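Mandelate racemase / muconate lactonizing enzyme (PDB 2POD) is an enolase-superfamily protein of unknown specific function that binds a sodium ion in its barrel and may act as a lyase. Local coordinates at residues P182-S187 against S223-P228; T122-H127 against K176-D181; S255-Y260 against T286-I291. All coordinates share one frame; numbering follows the deposited sequence.

Contact 1. Residues P182-S187 against S223-P228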
loop_
_atom_site.group_PDB
_atom_site.type_symbol
_atom_site.label_atom_id
_atom_site.label_comp_id
_atom_site.label_asym_id
_atom_site.label_seq_id
_atom_site.Cartn_x
_atom_site.Cartn_y
_atom_site.Cartn_z
ATOM N N PRO B 182 17.257 -26.166 -22.043
ATOM C CA PRO B 182 16.600 -27.113 -22.959
ATOM C C PRO B 182 15.276 -27.677 -22.439
ATOM O O PRO B 182 14.501 -28.248 -23.215
ATOM C CB PRO B 182 17.630 -28.248 -23.105
ATOM C CG PRO B 182 18.874 -27.776 -22.418
ATOM C CD PRO B 182 18.427 -26.793 -21.399
ATOM N N TYR B 183 15.022 -27.514 -21.142
ATOM C CA TYR B 183 13.811 -28.047 -20.525
ATOM C C TYR B 183 12.603 -27.117 -20.650
ATOM O O TYR B 183 11.465 -27.544 -20.457
ATOM C CB TYR B 183 14.087 -28.478 -19.082
ATOM C CG TYR B 183 15.254 -29.441 -18.999
ATOM C CD1 TYR B 183 16.480 -29.038 -18.476
ATOM C CD2 TYR B 183 15.141 -30.747 -19.484
ATOM C CE1 TYR B 183 17.561 -29.914 -18.420
ATOM C CE2 TYR B 183 16.212 -31.628 -19.438
ATOM C CZ TYR B 183 17.420 -31.207 -18.902
ATOM O OH TYR B 183 18.485 -32.080 -18.849
ATOM N N ALA B 184 12.859 -25.866 -21.019
ATOM C CA ALA B 184 11.815 -24.859 -21.214
ATOM C C ALA B 184 10.889 -25.128 -22.401
ATOM O O ALA B 184 9.671 -24.971 -22.283
ATOM C CB ALA B 184 12.431 -23.483 -21.331
ATOM N N GLU B 185 11.467 -25.530 -23.533
ATOM C CA GLU B 185 10.747 -25.578 -24.812
ATOM C C GLU B 185 9.722 -26.709 -24.920
ATOM O O GLU B 185 8.770 -26.613 -25.695
ATOM C CB GLU B 185 11.718 -25.602 -26.003
ATOM C CG GLU B 185 12.854 -26.630 -25.901
ATOM C CD GLU B 185 12.707 -27.791 -26.880
ATOM O OE1 GLU B 185 12.500 -27.540 -28.090
ATOM O OE2 GLU B 185 12.808 -28.955 -26.436
ATOM N N ALA B 186 9.914 -27.765 -24.135
ATOM C CA ALA B 186 8.970 -28.882 -24.074
ATOM C C ALA B 186 7.622 -28.497 -23.464
ATOM O O ALA B 186 6.587 -29.077 -23.809
ATOM C CB ALA B 186 9.583 -30.049 -23.308
ATOM N N SER B 187 7.644 -27.520 -22.559
ATOM C CA SER B 187 6.468 -27.167 -21.764
ATOM C C SER B 187 6.111 -25.682 -21.837
ATOM O O SER B 187 5.278 -25.210 -21.058
ATOM C CB SER B 187 6.685 -27.572 -20.308
ATOM O OG SER B 187 7.787 -26.874 -19.751
ATOM N N SER B 223 14.968 -15.646 -19.821
ATOM C CA SER B 223 13.534 -15.273 -19.775
ATOM C C SER B 223 12.571 -16.408 -20.156
ATOM O O SER B 223 11.465 -16.160 -20.630
ATOM C CB SER B 223 13.246 -14.011 -20.615
ATOM O OG SER B 223 14.111 -12.942 -20.280
ATOM N N LEU B 224 12.995 -17.650 -19.942
ATOM C CA LEU B 224 12.341 -18.812 -20.556
ATOM C C LEU B 224 11.252 -19.406 -19.664
ATOM O O LEU B 224 10.417 -20.182 -20.118
ATOM C CB LEU B 224 13.373 -19.887 -20.925
ATOM C CG LEU B 224 14.296 -19.631 -22.123
ATOM C CD1 LEU B 224 15.373 -20.705 -22.221
ATOM C CD2 LEU B 224 13.506 -19.543 -23.425
ATOM N N TRP B 225 11.257 -19.025 -18.393
ATOM C CA TRP B 225 10.410 -19.675 -17.411
ATOM C C TRP B 225 9.280 -18.780 -16.938
ATOM O O TRP B 225 9.444 -17.573 -16.801
ATOM C CB TRP B 225 11.259 -20.163 -16.244
ATOM C CG TRP B 225 12.217 -21.248 -16.664
ATOM C CD1 TRP B 225 13.556 -21.117 -16.906
ATOM C CD2 TRP B 225 11.894 -22.621 -16.917
ATOM N NE1 TRP B 225 14.088 -22.328 -17.274
ATOM C CE2 TRP B 225 13.089 -23.268 -17.293
ATOM C CE3 TRP B 225 10.709 -23.371 -16.848
ATOM C CZ2 TRP B 225 13.139 -24.634 -17.607
ATOM C CZ3 TRP B 225 10.754 -24.725 -17.163
ATOM C CH2 TRP B 225 11.965 -25.344 -17.535
ATOM N N ASN B 226 8.123 -19.381 -16.705
ATOM C CA ASN B 226 7.043 -18.692 -16.027
ATOM C C ASN B 226 7.084 -18.999 -14.544
ATOM O O ASN B 226 8.021 -19.660 -14.089
ATOM C CB ASN B 226 5.700 -19.040 -16.660
ATOM C CG ASN B 226 5.516 -18.375 -17.999
ATOM O OD1 ASN B 226 5.076 -17.222 -18.086
ATOM N ND2 ASN B 226 5.864 -19.094 -19.061
ATOM N N LEU B 227 6.096 -18.514 -13.793
ATOM C CA LEU B 227 6.274 -18.353 -12.356
ATOM C C LEU B 227 6.468 -19.622 -11.507
ATOM O O LEU B 227 7.498 -19.727 -10.841
ATOM C CB LEU B 227 5.280 -17.363 -11.745
ATOM C CG LEU B 227 5.542 -16.981 -10.291
ATOM C CD1 LEU B 227 6.639 -15.931 -10.150
ATOM C CD2 LEU B 227 4.255 -16.515 -9.654
ATOM N N PRO B 228 5.506 -20.586 -11.534
ATOM C CA PRO B 228 5.749 -21.797 -10.719
ATOM C C PRO B 228 7.055 -22.592 -10.960
ATOM O O PRO B 228 7.737 -22.906 -9.972
ATOM C CB PRO B 228 4.492 -22.657 -10.934
ATOM C CG PRO B 228 3.478 -21.732 -11.493
ATOM C CD PRO B 228 4.203 -20.654 -12.232
#
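Ser187, which brushes Trp225, gives its backbone N to Ala184 O at 3.3 Å within the same turn. Its OG approaches Trp225 CZ3 obliquely, but its polar partner is the backbone O of Tyr191. Ala184 makes the main apolar contact. Its CA sits over one face of the indole, 4.1 Å from the centroid of the six-membered ring of Trp225 and 26° off the ring normal, a CH-pi contact. Ala184 CB lies above the same plane, offset toward the rim, 4.0 Å from Trp225 CZ2. Leu224 CB meets Ala184 CB at 3.7 Å. Tyr183 adds its CB, 4.1 Å from Trp225 CH2, while its phenol leads away toward helix 194-200. Trp225 CG stands anti to its own carbonyl carbon (chi1 -65°), and the ring beyond it extends to the 182-187 segment. Ile192, Ala230 and Ile233 also pack on this indole. The contact joins two loop regions that follow barrel strands 174-177 and 216-220. Between these segments the chemistry is van der Waals and CH-pi packing, so the fit depends on shape rather than on directed polar bonds.

Contact 2. Residues T122-H127 against K176-D181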
loop_
_atom_site.group_PDB
_atom_site.type_symbol
_atom_site.label_atom_id
_atom_site.label_comp_id
_atom_site.label_asym_id
_atom_site.label_seq_id
_atom_site.Cartn_x
_atom_site.Cartn_y
_atom_site.Cartn_z
ATOM N N THR B 122 31.154 -15.657 -19.597
ATOM C CA THR B 122 29.944 -16.273 -20.103
ATOM C C THR B 122 30.346 -17.461 -20.981
ATOM O O THR B 122 30.919 -17.288 -22.062
ATOM C CB THR B 122 29.082 -15.232 -20.849
ATOM O OG1 THR B 122 28.623 -14.259 -19.907
ATOM C CG2 THR B 122 27.876 -15.861 -21.533
ATOM N N CYS B 123 30.050 -18.664 -20.492
ATOM C CA CYS B 123 30.514 -19.912 -21.094
ATOM C C CYS B 123 29.735 -20.281 -22.360
ATOM O O CYS B 123 29.052 -21.307 -22.406
ATOM C CB CYS B 123 30.449 -21.051 -20.070
ATOM S SG CYS B 123 31.407 -20.760 -18.559
ATOM N N ALA B 124 29.833 -19.423 -23.375
ATOM C CA ALA B 124 29.337 -19.706 -24.720
ATOM C C ALA B 124 30.429 -20.357 -25.563
ATOM O O ALA B 124 31.623 -20.138 -25.325
ATOM C CB ALA B 124 28.860 -18.423 -25.382
ATOM N N GLY B 125 30.014 -21.153 -26.545
ATOM C CA GLY B 125 30.913 -21.616 -27.601
ATOM C C GLY B 125 31.147 -20.562 -28.673
ATOM O O GLY B 125 30.397 -19.581 -28.751
ATOM N N PRO B 126 32.191 -20.759 -29.506
ATOM C CA PRO B 126 32.576 -19.842 -30.589
ATOM C C PRO B 126 31.535 -19.701 -31.706
ATOM O O PRO B 126 30.750 -20.624 -31.944
ATOM C CB PRO B 126 33.863 -20.470 -31.144
ATOM C CG PRO B 126 34.347 -21.389 -30.072
ATOM C CD PRO B 126 33.107 -21.912 -29.430
ATOM N N HIS B 127 31.540 -18.543 -32.365
ATOM C CA HIS B 127 30.837 -18.334 -33.638
ATOM C C HIS B 127 31.761 -18.678 -34.813
ATOM O O HIS B 127 32.884 -19.142 -34.590
ATOM C CB HIS B 127 30.342 -16.882 -33.739
ATOM C CG HIS B 127 29.122 -16.710 -34.594
ATOM N ND1 HIS B 127 27.866 -17.118 -34.193
ATOM C CD2 HIS B 127 28.967 -16.176 -35.829
ATOM C CE1 HIS B 127 26.991 -16.843 -35.146
ATOM N NE2 HIS B 127 27.634 -16.270 -36.150
ATOM N N LYS B 176 29.248 -17.559 -15.925
ATOM C CA LYS B 176 27.819 -17.669 -16.190
ATOM C C LYS B 176 27.468 -18.879 -17.048
ATOM O O LYS B 176 28.021 -19.074 -18.131
ATOM C CB LYS B 176 27.291 -16.401 -16.853
ATOM C CG LYS B 176 25.774 -16.308 -16.863
ATOM C CD LYS B 176 25.323 -14.880 -17.013
ATOM C CE LYS B 176 25.297 -14.477 -18.471
ATOM N NZ LYS B 176 25.040 -13.017 -18.624
ATOM N N ILE B 177 26.534 -19.687 -16.553
ATOM C CA ILE B 177 26.047 -20.850 -17.290
ATOM C C ILE B 177 24.518 -20.821 -17.450
ATOM O O ILE B 177 23.840 -20.052 -16.773
ATOM C CB ILE B 177 26.514 -22.167 -16.632
ATOM C CG1 ILE B 177 25.966 -22.278 -15.205
ATOM C CG2 ILE B 177 28.048 -22.234 -16.621
ATOM C CD1 ILE B 177 26.072 -23.660 -14.618
ATOM N N TRP B 178 23.986 -21.649 -18.350
ATOM C CA TRP B 178 22.540 -21.714 -18.556
ATOM C C TRP B 178 21.923 -23.106 -18.774
ATOM O O TRP B 178 21.230 -23.318 -19.772
ATOM C CB TRP B 178 22.100 -20.738 -19.654
ATOM C CG TRP B 178 22.857 -20.849 -20.939
ATOM C CD1 TRP B 178 22.497 -21.568 -22.047
ATOM C CD2 TRP B 178 24.101 -20.215 -21.262
ATOM N NE1 TRP B 178 23.443 -21.424 -23.034
ATOM C CE2 TRP B 178 24.438 -20.600 -22.579
ATOM C CE3 TRP B 178 24.967 -19.360 -20.567
ATOM C CZ2 TRP B 178 25.598 -20.156 -23.213
ATOM C CZ3 TRP B 178 26.119 -18.930 -21.192
ATOM C CH2 TRP B 178 26.419 -19.318 -22.507
ATOM N N PRO B 179 22.114 -24.045 -17.816
ATOM C CA PRO B 179 21.728 -25.444 -18.052
ATOM C C PRO B 179 20.220 -25.784 -17.994
ATOM O O PRO B 179 19.850 -26.925 -18.277
ATOM C CB PRO B 179 22.478 -26.195 -16.954
ATOM C CG PRO B 179 22.590 -25.219 -15.848
ATOM C CD PRO B 179 22.693 -23.862 -16.470
ATOM N N PHE B 180 19.368 -24.822 -17.635
ATOM C CA PHE B 180 17.920 -25.063 -17.535
ATOM C C PHE B 180 17.202 -24.795 -18.856
ATOM O O PHE B 180 16.048 -25.181 -19.031
ATOM C CB PHE B 180 17.292 -24.230 -16.409
ATOM C CG PHE B 180 17.886 -24.495 -15.049
ATOM C CD1 PHE B 180 18.937 -23.722 -14.574
ATOM C CD2 PHE B 180 17.394 -25.519 -14.253
ATOM C CE1 PHE B 180 19.488 -23.960 -13.332
ATOM C CE2 PHE B 180 17.944 -25.777 -13.009
ATOM C CZ PHE B 180 18.990 -24.995 -12.544
ATOM N N ASP B 181 17.910 -24.150 -19.781
ATOM C CA ASP B 181 17.420 -23.839 -21.129
ATOM C C ASP B 181 16.703 -24.925 -21.959
ATOM O O ASP B 181 15.643 -24.634 -22.526
ATOM C CB ASP B 181 18.517 -23.163 -21.957
ATOM C CG ASP B 181 18.797 -21.743 -21.508
ATOM O OD1 ASP B 181 18.655 -21.447 -20.298
ATOM O OD2 ASP B 181 19.157 -20.919 -22.377
#
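Thr122 and Lys176 lie side by side and point the same way, as neighbours on adjacent parallel strands. Thr122 OG1 rests 3.6 Å from Lys176 CE. The polar ends have other partners: Thr122 OG1 bonds to Glu347 OE2, and Lys176 NZ forms a salt bridge with Glu246 and a hydrogen bond with Tyr120 OH. Trp178 crosses Thr122 at about a right angle. Its CG falls between its backbone N and carbonyl carbon (chi1 51°), the crowded position, and the far end of the indole reaches back to the 122-127 segment. There Thr122 CG2 meets Trp178 CZ3 obliquely at 3.6 Å. Ala124 CB comes to the ring edge, in its plane, 3.9 Å from Trp178 CH2. Cys123 O also approaches CH2 of Trp178, at 3.3 Å. The backbones are joined by Cys123 N to Lys176 O, 3.1 Å and nearly straight at 169°. Cys123 is the centre of an inverse gamma turn, closed by Ala124 N to Thr122 O at 2.7 Å. Its SG packs on Ile177 CG2 at 4.1 Å, and both residues touch Phe156 of helix 152-158. Glu246 is a sodium ligand, and the Lys176 side chain comes to about 4 Å from the ion, so the Thr122-Lys176 face borders the metal site. The position of Lys176 is consistent with the first lysine of the Lys-X-Lys motif in mandelate racemase relatives, although Trp178 stands where the second lysine would be. The pairing is that of neighbouring parallel strands in the enolase-superfamily barrel.

Contact 3. Residues S255-Y260 against T286-I291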
loop_
_atom_site.group_PDB
_atom_site.type_symbol
_atom_site.label_atom_id
_atom_site.label_comp_id
_atom_site.label_asym_id
_atom_site.label_seq_id
_atom_site.Cartn_x
_atom_site.Cartn_y
_atom_site.Cartn_z
ATOM N N SER B 255 5.737 -6.045 -12.338
ATOM C CA SER B 255 4.968 -6.390 -11.132
ATOM C C SER B 255 5.084 -7.836 -10.635
ATOM O O SER B 255 4.931 -8.098 -9.441
ATOM C CB SER B 255 3.490 -6.060 -11.355
ATOM O OG SER B 255 3.123 -4.900 -10.637
ATOM N N SER B 256 5.350 -8.761 -11.553
ATOM C CA SER B 256 5.453 -10.183 -11.226
ATOM C C SER B 256 6.782 -10.595 -10.566
ATOM O O SER B 256 6.935 -11.746 -10.137
ATOM C CB SER B 256 5.208 -11.027 -12.479
ATOM O OG SER B 256 3.827 -11.285 -12.672
ATOM N N LEU B 257 7.732 -9.666 -10.488
ATOM C CA LEU B 257 9.112 -10.016 -10.163
ATOM C C LEU B 257 9.362 -10.213 -8.675
ATOM O O LEU B 257 10.194 -11.036 -8.291
ATOM C CB LEU B 257 10.087 -8.994 -10.747
ATOM C CG LEU B 257 11.565 -9.369 -10.826
ATOM C CD1 LEU B 257 11.782 -10.694 -11.553
ATOM C CD2 LEU B 257 12.333 -8.250 -11.484
ATOM N N LYS B 258 8.632 -9.472 -7.841
ATOM C CA LYS B 258 8.835 -9.507 -6.392
ATOM C C LYS B 258 8.481 -10.859 -5.791
ATOM O O LYS B 258 9.085 -11.282 -4.808
ATOM C CB LYS B 258 8.059 -8.388 -5.692
ATOM C CG LYS B 258 8.884 -7.648 -4.629
ATOM C CD LYS B 258 8.827 -8.298 -3.254
ATOM C CE LYS B 258 10.194 -8.281 -2.566
ATOM N NZ LYS B 258 10.484 -7.001 -1.854
ATOM N N ARG B 259 7.505 -11.526 -6.401
ATOM C CA ARG B 259 7.183 -12.905 -6.091
ATOM C C ARG B 259 8.338 -13.869 -6.322
ATOM O O ARG B 259 8.590 -14.731 -5.481
ATOM C CB ARG B 259 5.931 -13.340 -6.841
ATOM C CG ARG B 259 4.671 -12.675 -6.296
ATOM C CD ARG B 259 3.413 -13.290 -6.850
ATOM N NE ARG B 259 3.259 -14.681 -6.437
ATOM C CZ ARG B 259 2.340 -15.512 -6.914
ATOM N NH1 ARG B 259 1.478 -15.102 -7.834
ATOM N NH2 ARG B 259 2.299 -16.763 -6.481
ATOM N N TYR B 260 9.060 -13.709 -7.434
ATOM C CA TYR B 260 10.297 -14.466 -7.632
ATOM C C TYR B 260 11.381 -14.110 -6.619
ATOM O O TYR B 260 11.956 -15.007 -5.994
ATOM C CB TYR B 260 10.830 -14.393 -9.073
ATOM C CG TYR B 260 12.054 -15.267 -9.271
ATOM C CD1 TYR B 260 13.334 -14.782 -8.988
ATOM C CD2 TYR B 260 11.932 -16.591 -9.692
ATOM C CE1 TYR B 260 14.452 -15.577 -9.127
ATOM C CE2 TYR B 260 13.058 -17.401 -9.839
ATOM C CZ TYR B 260 14.313 -16.881 -9.550
ATOM O OH TYR B 260 15.444 -17.641 -9.688
ATOM N N THR B 286 9.906 -2.160 -8.313
ATOM C CA THR B 286 9.489 -3.489 -7.824
ATOM C C THR B 286 10.096 -3.881 -6.467
ATOM O O THR B 286 9.510 -4.688 -5.741
ATOM C CB THR B 286 9.778 -4.621 -8.837
ATOM O OG1 THR B 286 11.196 -4.836 -8.953
ATOM C CG2 THR B 286 9.183 -4.292 -10.197
ATOM N N ASN B 287 11.244 -3.282 -6.137
ATOM C CA ASN B 287 12.123 -3.706 -5.038
ATOM C C ASN B 287 12.549 -5.175 -5.082
ATOM O O ASN B 287 12.668 -5.837 -4.055
ATOM C CB ASN B 287 11.558 -3.307 -3.665
ATOM C CG ASN B 287 11.376 -1.801 -3.522
ATOM O OD1 ASN B 287 12.349 -1.042 -3.506
ATOM N ND2 ASN B 287 10.122 -1.363 -3.420
ATOM N N ALA B 288 12.806 -5.664 -6.290
ATOM C CA ALA B 288 13.007 -7.083 -6.531
ATOM C C ALA B 288 14.381 -7.388 -7.121
ATOM O O ALA B 288 14.897 -8.492 -6.950
ATOM C CB ALA B 288 11.902 -7.625 -7.433
ATOM N N ALA B 289 14.979 -6.420 -7.806
ATOM C CA ALA B 289 16.290 -6.630 -8.411
ATOM C C ALA B 289 17.399 -6.448 -7.390
ATOM O O ALA B 289 17.321 -5.576 -6.516
ATOM C CB ALA B 289 16.494 -5.709 -9.581
ATOM N N GLY B 290 18.429 -7.283 -7.504
ATOM C CA GLY B 290 19.661 -7.111 -6.748
ATOM C C GLY B 290 20.786 -6.548 -7.597
ATOM O O GLY B 290 21.588 -5.750 -7.125
ATOM N N ILE B 291 20.857 -6.973 -8.853
ATOM C CA ILE B 291 21.861 -6.461 -9.776
ATOM C C ILE B 291 21.156 -5.886 -10.985
ATOM O O ILE B 291 20.334 -6.553 -11.609
ATOM C CB ILE B 291 22.914 -7.540 -10.197
ATOM C CG1 ILE B 291 23.707 -8.030 -8.980
ATOM C CG2 ILE B 291 23.925 -6.963 -11.211
ATOM C CD1 ILE B 291 23.280 -9.369 -8.476
#
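On the outside of the enolase-superfamily barrel, Leu257 and Lys258 of helix 257-263 pack on the link between helix 276-285 and strand 289-294. Ala288 CB points into the helix surface. It meets Leu257 CG at 3.8 Å and Lys258 CA at 3.7 Å. Leu257 CG, anti to its backbone N (chi1 -165°), is the atom of that side chain nearest Ala288 CB; the leucine also packs on Leu283 and Val268. Asn287 has positive phi, as the first residue to leave the helical path after helix 276-285. Thr286 O lies beside the lysine chain, 3.2 Å from Lys258 CG. Thr286 OG1 bonds to Leu283 O and takes a weak bond from Ala288 N, 3.2 Å long and bent to 126°. Other subunits meet neighbouring residues: Arg259, whose CB points away from 286-291, bonds through NH1 to Ala289 O of a second subunit, and Ser255 OG bonds to Glu285 OE1 of a fourth subunit. The lysine chain is bent at chi2, chi3 and chi4. It ends in a weak hydrogen bond from Lys258 NZ to Asn287 O, 3.3 Å.

Overall arrangement
Contact 2 is the buried one, beside the metal site. Contacts 1 and 3 are partly buried and lie farther from the centre of the chain. Contacts 2 and 3 both reach the barrel sheet, but their nearest atoms are about 8 Å apart. Contact 1 touches both: Trp225 CZ2 lies 3.3 Å from Phe180 O of contact 2, and Leu227 CD2 lies 3.5 Å from Arg259 CZ of contact 3. The chemistry differs with place. Contact 2 pairs strand backbones, contact 1 is apolar loop packing, and contact 3 adds a weak lysine bond at the surface. Segments of contacts 1 and 3 also meet a second subunit; contact 2 meets no other chain.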